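Long-range contacts in peroxisomal acyl-coenzyme A oxidase 1 (Arabidopsis thaliana, PDB 1W07), which oxidises long- and medium-chain acyl-CoAs to 2-trans-enoyl-CoAs with FAD and molecular oxygen, releasing hydrogen peroxide in peroxisomal beta-oxidation: residues T65-C69 with I93-V99; L561-H565 with A585-L589; V347-L351 with C376-L380; L7-R11 with R305-V309; L179-H185 with L208-H214. The protein carries 1 engineered substitution. One frame throughout, in Å; residues are numbered along the deposited sequence. Where two conformers were deposited one is given.

Contact 1. Residues T65-C69 with I93-V99; sequences TLRKC and IDQPAYV
Where the chain runs from the end of helix 83-93 into helix 98-113 it passes along helix 58-78, with T65 CA 6.7 Å from A97 CA and C69 CA 7.3 Å from V99 CA. This packing lies in the helical N-terminal domain of the acyl-CoA oxidase fold, and D94, with positive phi, is the first residue to leave the helix that ends at I93. Just beyond it, Q95 lays its amide across one side of helix 58-78. Its NE2 donates to T65 OG1 at 2.8 Å, with the hydroxyl close to the amide plane, and T65 OG1 also bonds L61 O one turn back. Q95 OE1 receives K68 NZ at 2.8 Å from above the carbonyl plane, and R53 is a further partner of the same oxygen. K68 reaches the amide on an extended chain, its ammonium group also bonded to E49 O. These bonds on both ends of the amide fix its rotation. Further along, A97 CB is pressed tightly against T65 CG2, at 3.5 Å. C69 SG wedges between A97 CB and V99 CG2, 3.6 Å from the latter, and meets the Y98 ring obliquely as a sulfur-aromatic contact. L66 CD2 approaches Y98 CE2 at 3.7 Å, while at the far end of that ring one water accepts from Y98 OH at 2.7 Å and donates to L66 O.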
# COMPACT_ATOMS: atom_id res chain seq x y z
N THR B 65 -25.15 -2.80 -8.56
CA THR B 65 -25.20 -2.43 -7.14
C THR B 65 -26.63 -2.08 -6.75
O THR B 65 -27.12 -2.47 -5.67
CB THR B 65 -24.27 -1.23 -6.85
OG1 THR B 65 -22.91 -1.61 -7.10
CG2 THR B 65 -24.43 -0.77 -5.40
N LEU B 66 -27.31 -1.33 -7.62
CA LEU B 66 -28.69 -0.94 -7.33
C LEU B 66 -29.53 -2.21 -7.28
O LEU B 66 -30.40 -2.35 -6.42
CB LEU B 66 -29.23 0.00 -8.40
CG LEU B 66 -28.48 1.33 -8.53
CD1 LEU B 66 -29.21 2.24 -9.53
CD2 LEU B 66 -28.34 1.99 -7.13
N ARG B 67 -29.25 -3.15 -8.19
CA ARG B 67 -29.97 -4.42 -8.22
C ARG B 67 -29.77 -5.19 -6.93
O ARG B 67 -30.74 -5.68 -6.33
CB ARG B 67 -29.50 -5.29 -9.39
CG ARG B 67 -30.33 -6.56 -9.54
CD ARG B 67 -29.71 -7.50 -10.56
NE ARG B 67 -30.58 -8.64 -10.82
CZ ARG B 67 -30.16 -9.84 -11.20
NH1 ARG B 67 -28.86 -10.07 -11.36
NH2 ARG B 67 -31.03 -10.81 -11.41
N LYS B 68 -28.52 -5.33 -6.50
CA LYS B 68 -28.22 -6.07 -5.27
C LYS B 68 -28.90 -5.44 -4.06
O LYS B 68 -29.37 -6.15 -3.18
CB LYS B 68 -26.70 -6.12 -5.00
CG LYS B 68 -25.92 -7.00 -5.98
CD LYS B 68 -24.43 -7.03 -5.64
CE LYS B 68 -23.70 -8.02 -6.54
NZ LYS B 68 -22.22 -8.07 -6.32
N CYS B 69 -28.95 -4.11 -4.01
CA CYS B 69 -29.58 -3.47 -2.87
C CYS B 69 -31.09 -3.71 -2.87
O CYS B 69 -31.69 -3.94 -1.82
CB CYS B 69 -29.29 -1.96 -2.87
SG CYS B 69 -27.57 -1.52 -2.50
N ILE B 93 -22.94 -9.21 1.68
CA ILE B 93 -23.12 -8.84 0.28
C ILE B 93 -21.80 -8.18 -0.14
O ILE B 93 -21.40 -8.22 -1.31
CB ILE B 93 -24.32 -7.87 0.11
CG1 ILE B 93 -25.63 -8.64 0.33
CG2 ILE B 93 -24.29 -7.20 -1.26
CD1 ILE B 93 -26.88 -7.76 0.27
N ASP B 94 -21.14 -7.56 0.84
CA ASP B 94 -19.82 -6.96 0.66
C ASP B 94 -19.66 -6.01 -0.52
O ASP B 94 -18.74 -6.14 -1.32
CB ASP B 94 -18.82 -8.11 0.56
CG ASP B 94 -17.39 -7.66 0.69
OD1 ASP B 94 -16.52 -8.25 0.01
OD2 ASP B 94 -17.12 -6.73 1.48
N GLN B 95 -20.57 -5.05 -0.66
CA GLN B 95 -20.47 -4.14 -1.78
C GLN B 95 -20.86 -2.72 -1.40
O GLN B 95 -22.03 -2.42 -1.17
CB GLN B 95 -21.33 -4.64 -2.94
CG GLN B 95 -21.14 -3.85 -4.24
CD GLN B 95 -21.31 -4.71 -5.48
OE1 GLN B 95 -20.78 -5.82 -5.56
NE2 GLN B 95 -22.01 -4.18 -6.48
N PRO B 96 -19.87 -1.82 -1.31
CA PRO B 96 -20.10 -0.42 -0.96
C PRO B 96 -21.27 0.14 -1.77
O PRO B 96 -21.27 0.06 -3.00
CB PRO B 96 -18.78 0.24 -1.31
CG PRO B 96 -17.78 -0.85 -0.97
CD PRO B 96 -18.44 -2.07 -1.57
N ALA B 97 -22.26 0.71 -1.08
CA ALA B 97 -23.45 1.23 -1.75
C ALA B 97 -24.12 2.29 -0.90
O ALA B 97 -23.88 2.39 0.31
CB ALA B 97 -24.42 0.07 -2.01
N TYR B 98 -24.97 3.08 -1.54
CA TYR B 98 -25.68 4.17 -0.88
C TYR B 98 -26.36 3.74 0.40
O TYR B 98 -26.48 4.52 1.35
CB TYR B 98 -26.71 4.77 -1.83
CG TYR B 98 -27.88 3.86 -2.11
CD1 TYR B 98 -29.02 3.91 -1.32
CD2 TYR B 98 -27.84 2.96 -3.16
CE1 TYR B 98 -30.11 3.08 -1.58
CE2 TYR B 98 -28.92 2.12 -3.43
CZ TYR B 98 -30.05 2.19 -2.65
OH TYR B 98 -31.12 1.38 -2.94
N VAL B 99 -26.81 2.49 0.42
CA VAL B 99 -27.50 1.95 1.58
C VAL B 99 -26.65 2.07 2.85
O VAL B 99 -27.18 2.27 3.94
CB VAL B 99 -27.85 0.45 1.36
CG1 VAL B 99 -28.39 -0.16 2.64
CG2 VAL B 99 -28.90 0.33 0.26
O HOH W 1 -31.51 -0.13 -5.13
O HOH W 2 -22.37 -9.21 -3.69
O HOH W 3 -21.72 -6.22 -8.87

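Contact 2. Residues L561-H565 with A585-L589; sequences LYLLH and ANDQL
L561 and L589 carry most of the apolar packing between helix 548-566 and helix 579-596. L561 spreads its two branches over different neighbours: L561 CD1 reaches Q588 CG at 3.6 Å, touching the aliphatic part of the glutamine, and L561 CD2 meets A585 CB at 4.1 Å. L561 CB lies 4.1 Å from L589 CD1. The second methyl of L589 goes to the backbone instead, with L589 CD2 4.1 Å from Y562 CA. L589 stands with CG anti to its main-chain nitrogen (chi1 -180°), which carries its fork across to helix 548-566. W477, from a loop, adds a shared apolar neighbour for L561, L564 and A585. The two helices belong to the C-terminal helical region of acyl-CoA oxidases, where they run roughly antiparallel, their segment axes 9.6 Å apart at an angle of 138°. No hydrogen bond crosses between the segments. The polar approach is that of H565 to N586, with imidazole and amide planes 21° apart and N586 OD1 3.3 Å from H565 CD2. N586 ND2 turns to D518 of the second subunit, and H565 packs on E521 of that subunit. Replacing H565 by an alanine would probably leave N586 OD1 without its ring neighbour and uncover part of E521 across the dimer interface. Q588 bends at chi2 and sends its NE2 away from L561 to the carbonyl oxygen of A474.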
# COMPACT_ATOMS: atom_id res chain seq x y z
N LEU B 561 5.38 -8.24 21.80
CA LEU B 561 6.81 -8.37 21.53
C LEU B 561 7.18 -7.88 20.14
O LEU B 561 8.31 -7.42 19.92
CB LEU B 561 7.26 -9.82 21.71
CG LEU B 561 7.08 -10.40 23.11
CD1 LEU B 561 7.59 -11.84 23.16
CD2 LEU B 561 7.84 -9.53 24.10
N TYR B 562 6.25 -7.97 19.19
CA TYR B 562 6.52 -7.49 17.84
C TYR B 562 6.62 -5.97 17.85
O TYR B 562 7.52 -5.40 17.23
CB TYR B 562 5.40 -7.91 16.89
CG TYR B 562 5.60 -7.34 15.50
CD1 TYR B 562 6.60 -7.83 14.68
CD2 TYR B 562 4.80 -6.30 15.04
CE1 TYR B 562 6.82 -7.29 13.42
CE2 TYR B 562 5.01 -5.75 13.77
CZ TYR B 562 6.02 -6.26 12.98
OH TYR B 562 6.26 -5.73 11.73
N LEU B 563 5.71 -5.32 18.56
CA LEU B 563 5.72 -3.86 18.64
C LEU B 563 6.93 -3.39 19.43
O LEU B 563 7.54 -2.36 19.10
CB LEU B 563 4.43 -3.34 19.30
CG LEU B 563 3.11 -3.42 18.50
CD1 LEU B 563 1.98 -2.84 19.34
CD2 LEU B 563 3.25 -2.65 17.20
N LEU B 564 7.30 -4.13 20.47
CA LEU B 564 8.47 -3.76 21.25
C LEU B 564 9.69 -3.74 20.33
O LEU B 564 10.50 -2.82 20.35
CB LEU B 564 8.67 -4.76 22.39
CG LEU B 564 9.66 -4.34 23.49
CD1 LEU B 564 9.32 -5.04 24.78
CD2 LEU B 564 11.06 -4.69 23.07
N HIS B 565 9.82 -4.77 19.50
CA HIS B 565 10.93 -4.86 18.57
C HIS B 565 10.86 -3.77 17.50
O HIS B 565 11.86 -3.10 17.21
CB HIS B 565 10.94 -6.25 17.91
CG HIS B 565 12.04 -6.44 16.92
ND1 HIS B 565 11.95 -6.02 15.61
CD2 HIS B 565 13.26 -7.02 17.05
CE1 HIS B 565 13.07 -6.34 14.98
NE2 HIS B 565 13.88 -6.94 15.83
N ALA B 585 13.67 -10.65 24.29
CA ALA B 585 12.30 -10.49 23.81
C ALA B 585 12.22 -11.03 22.38
O ALA B 585 11.25 -11.69 22.02
CB ALA B 585 11.89 -9.03 23.84
N ASN B 586 13.26 -10.75 21.60
CA ASN B 586 13.34 -11.21 20.22
C ASN B 586 13.38 -12.74 20.17
O ASN B 586 12.78 -13.35 19.29
CB ASN B 586 14.58 -10.63 19.53
CG ASN B 586 14.52 -10.75 18.02
OD1 ASN B 586 13.57 -10.27 17.39
ND2 ASN B 586 15.53 -11.38 17.43
N ASP B 587 14.10 -13.37 21.11
CA ASP B 587 14.18 -14.83 21.16
C ASP B 587 12.80 -15.39 21.49
O ASP B 587 12.36 -16.39 20.90
CB ASP B 587 15.18 -15.32 22.23
CG ASP B 587 16.60 -14.89 21.95
OD1 ASP B 587 17.00 -14.84 20.76
OD2 ASP B 587 17.35 -14.65 22.93
N GLN B 588 12.11 -14.76 22.43
CA GLN B 588 10.78 -15.20 22.80
C GLN B 588 9.82 -15.06 21.62
O GLN B 588 8.98 -15.94 21.37
CB GLN B 588 10.27 -14.39 23.99
CG GLN B 588 8.95 -14.90 24.55
CD GLN B 588 9.01 -16.38 24.94
OE1 GLN B 588 8.41 -17.24 24.29
NE2 GLN B 588 9.74 -16.68 26.01
N LEU B 589 9.95 -13.95 20.89
CA LEU B 589 9.11 -13.71 19.73
C LEU B 589 9.33 -14.83 18.71
O LEU B 589 8.37 -15.38 18.18
CB LEU B 589 9.47 -12.34 19.10
CG LEU B 589 8.66 -11.93 17.85
CD1 LEU B 589 7.17 -11.89 18.18
CD2 LEU B 589 9.16 -10.58 17.36

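Contact 3. Residues V347-L351 with C376-L380; sequences VGEWL and CTAGL
W350 has CG opposite the main-chain nitrogen (chi1 176°), which swings its indole out toward helix 370-398, while L380 keeps CG opposite its carbonyl carbon (chi1 -70°) and reaches back with an extended fork. The two side chains lie nearly perpendicular, and L380 CD1 comes to the edge of the indole, 4.1 Å from W350 CZ3. That same methyl is the meeting point of the contact. L351 CD1 touches L380 CD1 at 3.7 Å, the two leucines lying alongside and pointing opposite ways, and V347 CG2 closes on L380 CD1 at 3.9 Å. One carbon of helix 370-398 is thus received by three residues of helix 328-363. One turn away, L351 CD2 rests on T377 CG2 at 3.8 Å. T377 can offer its methyl to the leucine because its hydroxyl turns to its own helix, bonding H374 O. C376 SG also lies at the indole edge, 4.2 Å from W350 CH2, a sulfur-aromatic contact that is tentative because the cysteine was deposited in two conformers. No hydrogen bond joins the segments, whose axes stay 11.8 Å apart and run nearly antiparallel at 152°. Both helices belong to the C-alpha1 domain, a helical bundle of the acyl-CoA dehydrogenase fold. Helix 278-309 adds V289 beside L351 and V282 beside T377. Helix 516-538 brings I530 to C376, V531 to L380 and a lysine, K534, into a cation-pi contact with W350.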
# COMPACT_ATOMS: atom_id res chain seq x y z
N VAL B 347 -9.94 -5.38 21.24
CA VAL B 347 -9.99 -3.98 21.60
C VAL B 347 -11.32 -3.41 21.09
O VAL B 347 -11.87 -2.47 21.65
CB VAL B 347 -8.79 -3.18 21.01
CG1 VAL B 347 -9.04 -2.81 19.56
CG2 VAL B 347 -8.52 -1.95 21.87
N GLY B 348 -11.83 -4.02 20.02
CA GLY B 348 -13.10 -3.58 19.47
C GLY B 348 -14.23 -3.97 20.40
O GLY B 348 -15.22 -3.25 20.53
N GLU B 349 -14.08 -5.12 21.06
CA GLU B 349 -15.10 -5.58 22.00
C GLU B 349 -15.16 -4.59 23.16
O GLU B 349 -16.25 -4.22 23.61
CB GLU B 349 -14.75 -6.97 22.56
CG GLU B 349 -15.19 -8.16 21.70
CD GLU B 349 -14.67 -9.50 22.24
OE1 GLU B 349 -14.48 -9.63 23.47
OE2 GLU B 349 -14.47 -10.43 21.43
N TRP B 350 -13.99 -4.19 23.64
CA TRP B 350 -13.88 -3.25 24.75
C TRP B 350 -14.49 -1.91 24.36
O TRP B 350 -15.23 -1.31 25.14
CB TRP B 350 -12.42 -3.06 25.15
CG TRP B 350 -12.24 -2.02 26.22
CD1 TRP B 350 -12.49 -2.17 27.56
CD2 TRP B 350 -11.81 -0.67 26.04
NE1 TRP B 350 -12.25 -0.99 28.22
CE2 TRP B 350 -11.83 -0.05 27.31
CE3 TRP B 350 -11.41 0.09 24.93
CZ2 TRP B 350 -11.46 1.29 27.50
CZ3 TRP B 350 -11.05 1.42 25.12
CH2 TRP B 350 -11.08 2.01 26.39
N LEU B 351 -14.18 -1.43 23.16
CA LEU B 351 -14.72 -0.17 22.68
C LEU B 351 -16.24 -0.18 22.64
O LEU B 351 -16.88 0.86 22.75
CB LEU B 351 -14.16 0.16 21.30
CG LEU B 351 -12.91 1.03 21.27
CD1 LEU B 351 -12.53 1.27 19.81
CD2 LEU B 351 -13.15 2.36 22.01
N CYS B 376 -9.28 7.92 23.47
CA CYS B 376 -9.14 6.49 23.17
C CYS B 376 -9.74 6.15 21.82
O CYS B 376 -9.09 5.54 20.97
CB CYS B 376 -9.84 5.64 24.24
SG CYS B 376 -9.04 5.59 25.85
N THR B 377 -11.00 6.54 21.62
CA THR B 377 -11.69 6.25 20.37
C THR B 377 -10.94 6.83 19.17
O THR B 377 -10.67 6.11 18.22
CB THR B 377 -13.13 6.79 20.36
OG1 THR B 377 -13.13 8.19 20.68
CG2 THR B 377 -13.96 6.06 21.38
N ALA B 378 -10.60 8.11 19.22
CA ALA B 378 -9.89 8.74 18.12
C ALA B 378 -8.55 8.06 17.82
O ALA B 378 -8.23 7.76 16.66
CB ALA B 378 -9.66 10.25 18.40
N GLY B 379 -7.79 7.81 18.88
CA GLY B 379 -6.50 7.17 18.75
C GLY B 379 -6.56 5.74 18.25
O GLY B 379 -5.74 5.32 17.43
N LEU B 380 -7.54 4.99 18.75
CA LEU B 380 -7.69 3.60 18.34
C LEU B 380 -8.15 3.52 16.91
O LEU B 380 -7.74 2.63 16.18
CB LEU B 380 -8.68 2.87 19.25
CG LEU B 380 -8.21 2.60 20.69
CD1 LEU B 380 -9.30 1.87 21.48
CD2 LEU B 380 -6.92 1.78 20.63

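Contact 4. Residues L7-R11 with R305-V309; sequences LADER and RYSAV
The carboxylate of D605 is gripped by both arginines that meet here: R11 NE forms a salt bridge to OD2, and R305 NH1 forms one to OD1. Round this anion the two guanidinium groups come within 3.7 Å, from R11 NH2 to R305 NE. Their planes stand 78° apart, and R305 NE lies at the edge of the R11 group, near its plane. A second acid, D5, takes R11 NH1 in a salt bridge. Main-chain oxygens take further N-H groups, R11 NH2 bonding Y621 O and R305 NH2 bonding G619 O. Beside this polar cluster L7, at the N-cap position of helix 8-12, packs on helix 278-309, which belongs to the C-alpha1 helical domain of the acyl-CoA oxidase family. Its CG lies beside the main-chain nitrogen (chi1 -74°), and the fork beyond lies against the last turn of that helix. L7 CD2 touches A308 CB at 3.6 Å and V309 CG2 at 4.0 Å; L7 CD1 lies 4.0 Å from R305 CB, on the aliphatic root of that arginine. E10 CG adds an approach of 4.0 Å to A308 CB, while the E10 carboxylate turns to K13 and R597. The contact thus binds the N-terminal end of the chain to the end of helix 278-309, next to the FAD-binding R310. With D605 shared and D5 close by, the two acids probably offset the closeness of the two arginines.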
# COMPACT_ATOMS: atom_id res chain seq x y z
N LEU B 7 -5.38 -28.69 2.33
CA LEU B 7 -4.84 -28.16 3.59
C LEU B 7 -5.25 -29.07 4.74
O LEU B 7 -5.10 -28.71 5.91
CB LEU B 7 -5.37 -26.73 3.81
CG LEU B 7 -4.73 -25.64 2.93
CD1 LEU B 7 -5.57 -24.33 2.94
CD2 LEU B 7 -3.29 -25.41 3.41
N ALA B 8 -5.74 -30.27 4.41
CA ALA B 8 -6.19 -31.21 5.44
C ALA B 8 -5.14 -31.49 6.50
O ALA B 8 -5.46 -31.49 7.68
CB ALA B 8 -6.64 -32.52 4.81
N ASP B 9 -3.90 -31.72 6.07
CA ASP B 9 -2.82 -31.98 7.01
C ASP B 9 -2.55 -30.78 7.90
O ASP B 9 -2.30 -30.92 9.10
CB ASP B 9 -1.54 -32.37 6.24
CG ASP B 9 -0.40 -32.72 7.17
OD1 ASP B 9 -0.60 -33.58 8.05
OD2 ASP B 9 0.71 -32.14 7.02
N GLU B 10 -2.60 -29.58 7.32
CA GLU B 10 -2.37 -28.35 8.09
C GLU B 10 -3.41 -28.24 9.20
O GLU B 10 -3.09 -27.91 10.34
CB GLU B 10 -2.44 -27.11 7.19
CG GLU B 10 -1.20 -26.89 6.35
CD GLU B 10 0.05 -26.74 7.21
OE1 GLU B 10 -0.05 -26.10 8.28
OE2 GLU B 10 1.12 -27.24 6.82
N ARG B 11 -4.66 -28.52 8.86
CA ARG B 11 -5.73 -28.45 9.82
C ARG B 11 -5.58 -29.52 10.92
O ARG B 11 -6.06 -29.34 12.04
CB ARG B 11 -7.09 -28.58 9.11
CG ARG B 11 -7.27 -27.50 8.03
CD ARG B 11 -8.73 -27.21 7.65
NE ARG B 11 -8.83 -25.88 7.03
CZ ARG B 11 -8.81 -25.63 5.72
NH1 ARG B 11 -8.72 -26.61 4.83
NH2 ARG B 11 -8.82 -24.37 5.30
N ARG B 305 -3.38 -19.10 4.27
CA ARG B 305 -3.66 -20.31 3.51
C ARG B 305 -2.73 -20.42 2.31
O ARG B 305 -2.13 -21.48 2.08
CB ARG B 305 -5.13 -20.33 3.06
CG ARG B 305 -6.12 -20.48 4.21
CD ARG B 305 -7.55 -20.44 3.71
NE ARG B 305 -8.51 -20.76 4.77
CZ ARG B 305 -9.81 -20.51 4.71
NH1 ARG B 305 -10.59 -20.84 5.73
NH2 ARG B 305 -10.32 -19.94 3.63
N TYR B 306 -2.58 -19.35 1.54
CA TYR B 306 -1.68 -19.43 0.40
C TYR B 306 -0.24 -19.73 0.83
O TYR B 306 0.49 -20.40 0.09
CB TYR B 306 -1.70 -18.14 -0.40
CG TYR B 306 -0.84 -18.22 -1.64
CD1 TYR B 306 -1.21 -19.05 -2.71
CD2 TYR B 306 0.34 -17.49 -1.75
CE1 TYR B 306 -0.41 -19.13 -3.85
CE2 TYR B 306 1.14 -17.57 -2.88
CZ TYR B 306 0.76 -18.39 -3.93
OH TYR B 306 1.55 -18.47 -5.05
N SER B 307 0.18 -19.24 1.99
CA SER B 307 1.54 -19.47 2.48
C SER B 307 1.76 -20.95 2.81
O SER B 307 2.89 -21.44 2.76
CB SER B 307 1.83 -18.63 3.73
OG SER B 307 1.87 -17.24 3.43
N ALA B 308 0.68 -21.63 3.16
CA ALA B 308 0.74 -23.05 3.49
C ALA B 308 0.70 -23.90 2.22
O ALA B 308 1.17 -25.03 2.20
CB ALA B 308 -0.41 -23.43 4.40
N VAL B 309 0.13 -23.34 1.15
CA VAL B 309 0.04 -24.05 -0.12
C VAL B 309 1.29 -23.82 -0.96
O VAL B 309 1.86 -24.76 -1.53
CB VAL B 309 -1.18 -23.59 -0.95
CG1 VAL B 309 -1.08 -24.13 -2.37
CG2 VAL B 309 -2.48 -24.07 -0.30

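Contact 5. Residues L179-H185 with L208-H214; sequences LGKVSTH and LRSLEDH
Backbone carbonyls of the loop 179-185 meet backbone and side-chain donors of 208-214 where these two loops flank the hairpin of strands 185-194 and 197-207. At the hairpin base, T184 O accepts from R209 N at 3.0 Å; L208 N lies suspiciously close to the same oxygen. H214 NE2 donates to K181 O at 2.7 Å, in the carbonyl plane, with the oxygen close to the plane of the ring. R209, extended from CG to NE with CG beside the main-chain nitrogen (chi1 -61°), lays its CD over the centre of this histidine ring. The hairpin belongs to the mainly beta middle domain of the acyl-CoA dehydrogenase fold. K181 O also stands over one face of the R209 guanidinium, and a water donates to L179 O and S183 O; it lies very close to R209 NE, a doubtful leg. Y647 of the second subunit stacks with H214, and an alanine here would probably leave K181 O without its donor, that tyrosine without its stacking partner and the R209 chain freer to turn. L211 CD2 rests 3.6 Å from T184 OG1, which itself pairs with H185 ND1 at 2.7 Å. S210 OG accepts E212 N at 2.9 Å, an ST turn within 208-214.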
# COMPACT_ATOMS: atom_id res chain seq x y z
N LEU B 179 -24.74 10.16 -2.63
CA LEU B 179 -25.16 11.48 -3.09
C LEU B 179 -25.12 11.59 -4.61
O LEU B 179 -25.96 12.25 -5.21
CB LEU B 179 -24.25 12.54 -2.49
CG LEU B 179 -24.35 13.98 -3.02
CD1 LEU B 179 -25.72 14.57 -2.66
CD2 LEU B 179 -23.19 14.80 -2.43
N GLY B 180 -24.13 10.94 -5.21
CA GLY B 180 -23.96 11.03 -6.65
C GLY B 180 -25.16 10.81 -7.56
O GLY B 180 -25.39 11.59 -8.47
N LYS B 181 -25.90 9.74 -7.32
CA LYS B 181 -27.04 9.44 -8.18
C LYS B 181 -28.27 8.90 -7.46
O LYS B 181 -29.37 8.95 -8.01
CB LYS B 181 -26.62 8.43 -9.25
CG LYS B 181 -25.50 8.91 -10.19
CD LYS B 181 -25.92 10.11 -11.04
CE LYS B 181 -24.71 10.76 -11.72
NZ LYS B 181 -25.09 11.99 -12.47
N VAL B 182 -28.11 8.44 -6.22
CA VAL B 182 -29.23 7.83 -5.52
C VAL B 182 -30.07 8.65 -4.56
O VAL B 182 -31.29 8.72 -4.72
CB VAL B 182 -28.76 6.57 -4.79
CG1 VAL B 182 -29.96 5.83 -4.12
CG2 VAL B 182 -28.03 5.68 -5.78
N SER B 183 -29.43 9.23 -3.55
CA SER B 183 -30.15 9.97 -2.54
C SER B 183 -31.12 11.01 -3.06
O SER B 183 -30.82 11.76 -4.00
CB SER B 183 -29.18 10.63 -1.56
OG SER B 183 -28.54 9.65 -0.75
N THR B 184 -32.30 11.05 -2.45
CA THR B 184 -33.32 12.02 -2.82
C THR B 184 -33.26 13.16 -1.81
O THR B 184 -33.66 14.28 -2.11
CB THR B 184 -34.75 11.41 -2.78
OG1 THR B 184 -35.05 10.96 -1.45
CG2 THR B 184 -34.85 10.24 -3.75
N HIS B 185 -32.75 12.85 -0.62
CA HIS B 185 -32.63 13.81 0.47
C HIS B 185 -31.24 13.71 1.10
O HIS B 185 -30.48 12.77 0.84
CB HIS B 185 -33.68 13.54 1.57
CG HIS B 185 -35.10 13.79 1.14
ND1 HIS B 185 -35.75 13.01 0.21
CD2 HIS B 185 -35.98 14.74 1.52
CE1 HIS B 185 -36.97 13.48 0.03
NE2 HIS B 185 -37.14 14.53 0.81
N LEU B 208 -32.99 16.71 -2.46
CA LEU B 208 -32.14 16.85 -3.63
C LEU B 208 -32.84 16.49 -4.93
O LEU B 208 -32.66 17.16 -5.95
CB LEU B 208 -30.89 15.97 -3.46
CG LEU B 208 -30.14 16.14 -2.13
CD1 LEU B 208 -29.00 15.11 -2.04
CD2 LEU B 208 -29.60 17.57 -2.03
N ARG B 209 -33.63 15.42 -4.89
CA ARG B 209 -34.32 14.94 -6.08
C ARG B 209 -35.80 14.69 -5.85
O ARG B 209 -36.23 14.35 -4.75
CB ARG B 209 -33.69 13.64 -6.58
CG ARG B 209 -32.23 13.74 -6.99
CD ARG B 209 -31.68 12.35 -7.32
NE ARG B 209 -30.24 12.36 -7.56
CZ ARG B 209 -29.66 12.69 -8.71
NH1 ARG B 209 -30.40 13.03 -9.76
NH2 ARG B 209 -28.34 12.67 -8.81
N SER B 210 -36.57 14.83 -6.91
CA SER B 210 -38.00 14.61 -6.87
C SER B 210 -38.29 13.14 -6.60
O SER B 210 -37.59 12.27 -7.10
CB SER B 210 -38.62 15.02 -8.20
OG SER B 210 -39.79 14.28 -8.45
N LEU B 211 -39.33 12.88 -5.82
CA LEU B 211 -39.71 11.52 -5.50
C LEU B 211 -40.62 10.93 -6.59
O LEU B 211 -41.14 9.83 -6.44
CB LEU B 211 -40.43 11.46 -4.15
CG LEU B 211 -39.61 11.88 -2.93
CD1 LEU B 211 -40.51 11.93 -1.70
CD2 LEU B 211 -38.45 10.91 -2.71
N GLU B 212 -40.81 11.66 -7.69
CA GLU B 212 -41.65 11.14 -8.76
C GLU B 212 -40.86 10.70 -9.99
O GLU B 212 -41.19 9.70 -10.62
CB GLU B 212 -42.72 12.17 -9.16
CG GLU B 212 -42.18 13.37 -9.92
CD GLU B 212 -43.27 14.11 -10.65
OE1 GLU B 212 -43.92 13.51 -11.53
OE2 GLU B 212 -43.48 15.31 -10.35
N ASP B 213 -39.82 11.44 -10.34
CA ASP B 213 -39.00 11.09 -11.49
C ASP B 213 -37.49 11.20 -11.23
O ASP B 213 -36.69 11.15 -12.17
CB ASP B 213 -39.41 11.94 -12.70
CG ASP B 213 -39.20 13.42 -12.47
OD1 ASP B 213 -38.62 13.78 -11.42
OD2 ASP B 213 -39.63 14.22 -13.32
N HIS B 214 -37.10 11.36 -9.97
CA HIS B 214 -35.69 11.44 -9.58
C HIS B 214 -34.94 12.65 -10.14
O HIS B 214 -33.71 12.76 -9.99
CB HIS B 214 -34.97 10.16 -10.00
CG HIS B 214 -33.88 9.74 -9.06
ND1 HIS B 214 -34.11 9.50 -7.72
CD2 HIS B 214 -32.57 9.45 -9.27
CE1 HIS B 214 -32.99 9.10 -7.15
NE2 HIS B 214 -32.04 9.05 -8.07
O HOH W 4 -28.81 12.44 -5.57
O HOH W 5 -27.45 13.12 -11.20

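How the contacts relate
All five contacts are buried, but contact 3 lies nearest the centre of the chain, about 11 Å away, and is almost wholly apolar. Contacts 2 and 3 both pair roughly antiparallel helices, yet contact 2 sits farther out and ends in polar groups facing the second subunit. Contacts 1 and 5 touch through V182, which packs on Y98 and L66, joining the N-terminal helical and middle beta domains. Both also meet the second subunit and use waters, contact 5 relying on main-chain carbonyls. Contact 4 closes a chain loop that encloses contacts 1 and 5, and it alone gathers arginines round an acid.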